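Local atomic coordinates of probable glutathione S-transferase (Pseudomonas aeruginosa, PDB entry 6JWK), a protein that probably isomerises maleylpyruvate, as a zeta-class member of the glutathione S-transferase superfamily. Residues B[8-13]-B[103-108]; B[173-176]-B[180-183]. All coordinates share one frame; numbering follows the deposited sequence.

Contact 1 (B[8-13]-B[103-108]); sequences NSSTSY and DIHPLN. With SO4 (sulfate ion), chain I.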
loop_
_atom_site.group_PDB
_atom_site.type_symbol
_atom_site.label_atom_id
_atom_site.label_comp_id
_atom_site.label_asym_id
_atom_site.label_seq_id
_atom_site.Cartn_x
_atom_site.Cartn_y
_atom_site.Cartn_z
ATOM N N ASN B 8 -2.706 3.184 19.936
ATOM C CA ASN B 8 -1.273 3.171 19.550
ATOM C C ASN B 8 -1.046 2.547 18.167
ATOM O O ASN B 8 0.141 2.432 17.766
ATOM C CB ASN B 8 -0.446 2.412 20.584
ATOM C CG ASN B 8 0.675 3.303 21.061
ATOM O OD1 ASN B 8 0.418 4.433 21.481
ATOM N ND2 ASN B 8 1.904 2.834 20.933
ATOM N N SER B 9 -2.105 2.131 17.472
ATOM C CA SER B 9 -1.991 1.565 16.104
ATOM C C SER B 9 -1.862 2.703 15.088
ATOM O O SER B 9 -2.823 3.525 15.000
ATOM C CB SER B 9 -3.176 0.699 15.813
ATOM O OG SER B 9 -3.404 0.637 14.428
ATOM N N SER B 10 -0.781 2.748 14.314
ATOM C CA SER B 10 -0.577 3.789 13.273
ATOM C C SER B 10 -1.688 3.735 12.226
ATOM O O SER B 10 -2.140 4.793 11.773
ATOM C CB SER B 10 0.750 3.669 12.593
ATOM O OG SER B 10 1.761 3.989 13.489
ATOM N N THR B 11 -2.109 2.542 11.823
ATOM C CA THR B 11 -3.113 2.403 10.745
ATOM C C THR B 11 -4.450 2.879 11.319
ATOM O O THR B 11 -5.233 3.476 10.564
ATOM C CB THR B 11 -3.130 0.973 10.158
ATOM O OG1 THR B 11 -3.289 0.086 11.271
ATOM C CG2 THR B 11 -1.851 0.652 9.416
ATOM N N SER B 12 -4.721 2.640 12.594
ATOM C CA SER B 12 -5.948 3.190 13.252
ATOM C C SER B 12 -5.891 4.727 13.220
ATOM O O SER B 12 -6.889 5.377 12.919
ATOM C CB SER B 12 -6.099 2.704 14.677
ATOM O OG SER B 12 -6.274 1.296 14.722
ATOM N N TYR B 13 -4.741 5.273 13.573
ATOM C CA TYR B 13 -4.523 6.742 13.609
ATOM C C TYR B 13 -4.883 7.328 12.221
ATOM O O TYR B 13 -5.594 8.349 12.156
ATOM C CB TYR B 13 -3.091 6.983 14.085
ATOM C CG TYR B 13 -2.726 8.416 14.391
ATOM C CD1 TYR B 13 -3.670 9.440 14.404
ATOM C CD2 TYR B 13 -1.424 8.728 14.770
ATOM C CE1 TYR B 13 -3.306 10.752 14.697
ATOM C CE2 TYR B 13 -1.052 10.037 15.071
ATOM C CZ TYR B 13 -2.000 11.046 15.043
ATOM O OH TYR B 13 -1.622 12.320 15.357
ATOM N N ASP B 103 6.157 1.303 1.530
ATOM C CA ASP B 103 7.647 1.290 1.503
ATOM C C ASP B 103 8.239 1.663 2.851
ATOM O O ASP B 103 9.465 1.504 2.988
ATOM C CB ASP B 103 8.207 2.192 0.407
ATOM C CG ASP B 103 7.831 1.702 -0.997
ATOM O OD1 ASP B 103 7.305 0.563 -1.094
ATOM O OD2 ASP B 103 8.003 2.470 -1.958
ATOM N N ILE B 104 7.452 2.180 3.801
ATOM C CA ILE B 104 8.011 2.500 5.156
ATOM C C ILE B 104 7.309 1.678 6.233
ATOM O O ILE B 104 7.979 0.788 6.854
ATOM C CB ILE B 104 7.923 4.000 5.494
ATOM C CG1 ILE B 104 8.483 4.881 4.386
ATOM C CG2 ILE B 104 8.601 4.235 6.823
ATOM C CD1 ILE B 104 8.340 6.366 4.658
ATOM N N HIS B 105 6.029 1.974 6.484
ATOM C CA HIS B 105 5.283 1.470 7.658
ATOM C C HIS B 105 5.311 -0.057 7.727
ATOM O O HIS B 105 5.530 -0.597 8.808
ATOM C CB HIS B 105 3.850 1.984 7.681
ATOM C CG HIS B 105 3.156 1.524 8.906
ATOM N ND1 HIS B 105 3.599 1.889 10.158
ATOM C CD2 HIS B 105 2.141 0.650 9.075
ATOM C CE1 HIS B 105 2.855 1.272 11.055
ATOM N NE2 HIS B 105 1.964 0.505 10.406
ATOM N N PRO B 106 5.099 -0.825 6.630
ATOM C CA PRO B 106 5.033 -2.289 6.769
ATOM C C PRO B 106 6.304 -2.942 7.354
ATOM O O PRO B 106 6.187 -3.981 7.994
ATOM C CB PRO B 106 4.827 -2.787 5.348
ATOM C CG PRO B 106 4.149 -1.617 4.656
ATOM C CD PRO B 106 4.863 -0.392 5.250
ATOM N N LEU B 107 7.459 -2.333 7.147
ATOM C CA LEU B 107 8.745 -2.844 7.690
ATOM C C LEU B 107 8.890 -2.479 9.167
ATOM O O LEU B 107 9.657 -3.156 9.837
ATOM C CB LEU B 107 9.898 -2.290 6.861
ATOM C CG LEU B 107 9.769 -2.565 5.369
ATOM C CD1 LEU B 107 10.959 -2.023 4.609
ATOM C CD2 LEU B 107 9.645 -4.048 5.156
ATOM N N ASN B 108 8.148 -1.480 9.666
ATOM C CA ASN B 108 8.389 -0.826 10.981
ATOM C C ASN B 108 7.173 -1.064 11.891
ATOM O O ASN B 108 7.099 -0.472 12.913
ATOM C CB ASN B 108 8.806 0.633 10.766
ATOM C CG ASN B 108 10.242 0.754 10.294
ATOM O OD1 ASN B 108 11.011 -0.230 10.271
ATOM N ND2 ASN B 108 10.607 1.935 9.833
HETATM S S SO4 I . 0.794 -0.657 13.779
HETATM O O1 SO4 I . -0.114 -0.299 12.730
HETATM O O2 SO4 I . 1.761 -1.605 13.330
HETATM O O3 SO4 I . 1.542 0.486 14.265
HETATM O O4 SO4 I . 0.021 -1.235 14.840
#
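The imidazole of His105 reaches over to the first turn of helix 10-22 and meets Ser10 and Thr11. Its CE1 corner lies against Ser10 CB at 3.5 Å. Its NE2 corner lies near the methyl of Thr11, with CG2 at 3.9 Å. Both carbons approach the ring obliquely, and the side chains of Thr11 and His105 cross at about a right angle. His105 has CG anti to the backbone N (chi1 -177°), which extends the ring toward the helix start. A sulfate ion, probably from the crystallisation liquor, bridges the two sides. His105 NE2 donates to sulfate O1 at 3.2 Å, and the sulfur lies in the plane of the ring. Ser10 N gives sulfate O3 a straighter bond, also 3.2 Å, with an N-H...O angle of 168°. Ser9 occupies the N-cap of this helix, part of the thioredoxin-like N-terminal domain. In zeta-class transferases a serine-rich motif at this place belongs to the glutathione site, so the sulfate probably marks that pocket. The positive helix end would favour an anion here. Ser9 OG and Ser12 OG share a hydrogen bond of 3.0 Å. Thr11 OG1 bonds to Leu52 O, and Ser10 OG probably to Asn173 ND2.

Contact 2 (B[173-176]-B[180-183]); sequences NARR and DLAP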
loop_
_atom_site.group_PDB
_atom_site.type_symbol
_atom_site.label_atom_id
_atom_site.label_comp_id
_atom_site.label_asym_id
_atom_site.label_seq_id
_atom_site.Cartn_x
_atom_site.Cartn_y
_atom_site.Cartn_z
ATOM N N ASN B 173 5.705 8.103 14.791
ATOM C CA ASN B 173 6.369 6.793 14.993
ATOM C C ASN B 173 7.876 6.977 14.888
ATOM O O ASN B 173 8.599 6.431 15.772
ATOM C CB ASN B 173 5.959 5.758 13.955
ATOM C CG ASN B 173 4.729 4.981 14.319
ATOM O OD1 ASN B 173 4.289 5.026 15.468
ATOM N ND2 ASN B 173 4.196 4.264 13.328
ATOM N N ALA B 174 8.334 7.622 13.816
ATOM C CA ALA B 174 9.778 7.835 13.577
ATOM C C ALA B 174 10.371 8.635 14.754
ATOM O O ALA B 174 11.517 8.301 15.214
ATOM C CB ALA B 174 10.029 8.502 12.256
ATOM N N ARG B 175 9.635 9.642 15.245
ATOM C CA ARG B 175 10.135 10.540 16.315
ATOM C C ARG B 175 10.308 9.681 17.565
ATOM O O ARG B 175 11.387 9.752 18.187
ATOM C CB ARG B 175 9.158 11.687 16.582
ATOM C CG ARG B 175 9.509 12.552 17.793
ATOM C CD ARG B 175 8.627 13.805 17.869
ATOM N NE ARG B 175 8.745 14.608 16.637
ATOM C CZ ARG B 175 7.847 14.720 15.645
ATOM N NH1 ARG B 175 6.694 14.086 15.703
ATOM N NH2 ARG B 175 8.130 15.423 14.562
ATOM N N ARG B 176 9.279 8.896 17.887
ATOM C CA ARG B 176 9.221 8.057 19.101
ATOM C C ARG B 176 10.337 6.997 19.045
ATOM O O ARG B 176 10.817 6.594 20.125
ATOM C CB ARG B 176 7.836 7.450 19.282
ATOM C CG ARG B 176 7.641 6.835 20.656
ATOM C CD ARG B 176 6.197 6.425 20.878
ATOM N NE ARG B 176 5.865 5.350 19.953
ATOM C CZ ARG B 176 5.070 5.447 18.877
ATOM N NH1 ARG B 176 4.877 4.385 18.111
ATOM N NH2 ARG B 176 4.455 6.578 18.566
ATOM N N ASP B 180 16.346 10.586 13.452
ATOM C CA ASP B 180 16.736 11.969 13.089
ATOM C C ASP B 180 15.766 12.504 12.028
ATOM O O ASP B 180 15.878 12.083 10.855
ATOM C CB ASP B 180 18.175 11.979 12.554
ATOM C CG ASP B 180 18.671 13.379 12.298
ATOM O OD1 ASP B 180 17.952 14.310 12.691
ATOM O OD2 ASP B 180 19.677 13.520 11.624
ATOM N N LEU B 181 14.967 13.518 12.370
ATOM C CA LEU B 181 13.953 14.108 11.467
ATOM C C LEU B 181 14.423 15.471 10.926
ATOM O O LEU B 181 13.744 16.037 10.040
ATOM C CB LEU B 181 12.651 14.215 12.260
ATOM C CG LEU B 181 12.073 12.873 12.726
ATOM C CD1 LEU B 181 10.709 13.076 13.342
ATOM C CD2 LEU B 181 11.997 11.878 11.584
ATOM N N ALA B 182 15.594 15.938 11.339
ATOM C CA ALA B 182 16.227 17.192 10.842
ATOM C C ALA B 182 16.317 17.218 9.322
ATOM O O ALA B 182 16.122 18.272 8.730
ATOM C CB ALA B 182 17.585 17.417 11.478
ATOM N N PRO B 183 16.644 16.122 8.595
ATOM C CA PRO B 183 16.690 16.188 7.132
ATOM C C PRO B 183 15.336 16.376 6.413
ATOM O O PRO B 183 15.337 16.577 5.203
ATOM C CB PRO B 183 17.367 14.885 6.687
ATOM C CG PRO B 183 18.001 14.345 7.974
ATOM C CD PRO B 183 17.128 14.845 9.122
#
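Leu181 turns its side chain back onto the last turn of helix 162-176 and spreads its two methyls over Ala174 and Arg175. The inner, purely apolar part is the CD2 branch, which meets Ala174 CB at 4.0 Å. The other branch serves the outer side. CD1 lies 3.9 Å from Arg175 CB and sits over one face of the guanidinium, 3.7 Å from Arg175 NH2. The arginine chain runs out extended and then bends at chi3 (-57°), which folds the flat group over this methyl. The two side chains cross at about a right angle. The guanidinium stays on the exposed side, where Glu191 forms a salt bridge with NH1 and a glycerol, probably from the crystallisation liquor, accepts from NE. Glu191 probably helps fix its rotation. The exposed Asp180 points away from the helix. Its OD1 accepts from Ala182 N at 3.2 Å, from above the carboxylate plane, closing an Asx turn. On the helix, Arg176 NH1 donates to Asn173 OD1 at 2.8 Å. The contact folds the connection after helix 162-176 back on that helix in the all-helical C-terminal domain. Leu181 also touches Leu139 of helix 124-149 and Leu188 of helix 185-195, while Ala174 packs on Val135.

How the contacts relate
Asn173 joins the two contacts, whose centres are 15 Å apart. Its ND2 lies 2.5 Å from Ser10 OG, unusually short for a probable hydrogen bond, and 4.0 Å from His105 CE1. Helix 162-176 thus reaches the residues beside the sulfate with Asn173, not the ion itself, and carries the Leu181 packing on the following residues. Contact 1 spans the thioredoxin-like and helical domains at the probable glutathione pocket. Contact 2 lies wholly in the helical domain; its centre is about 15 Å from the chain centre, that of contact 1 about 7 Å. If the short contact is a true hydrogen bond, Asn173 would be a second-shell partner of the Ser10 side chain.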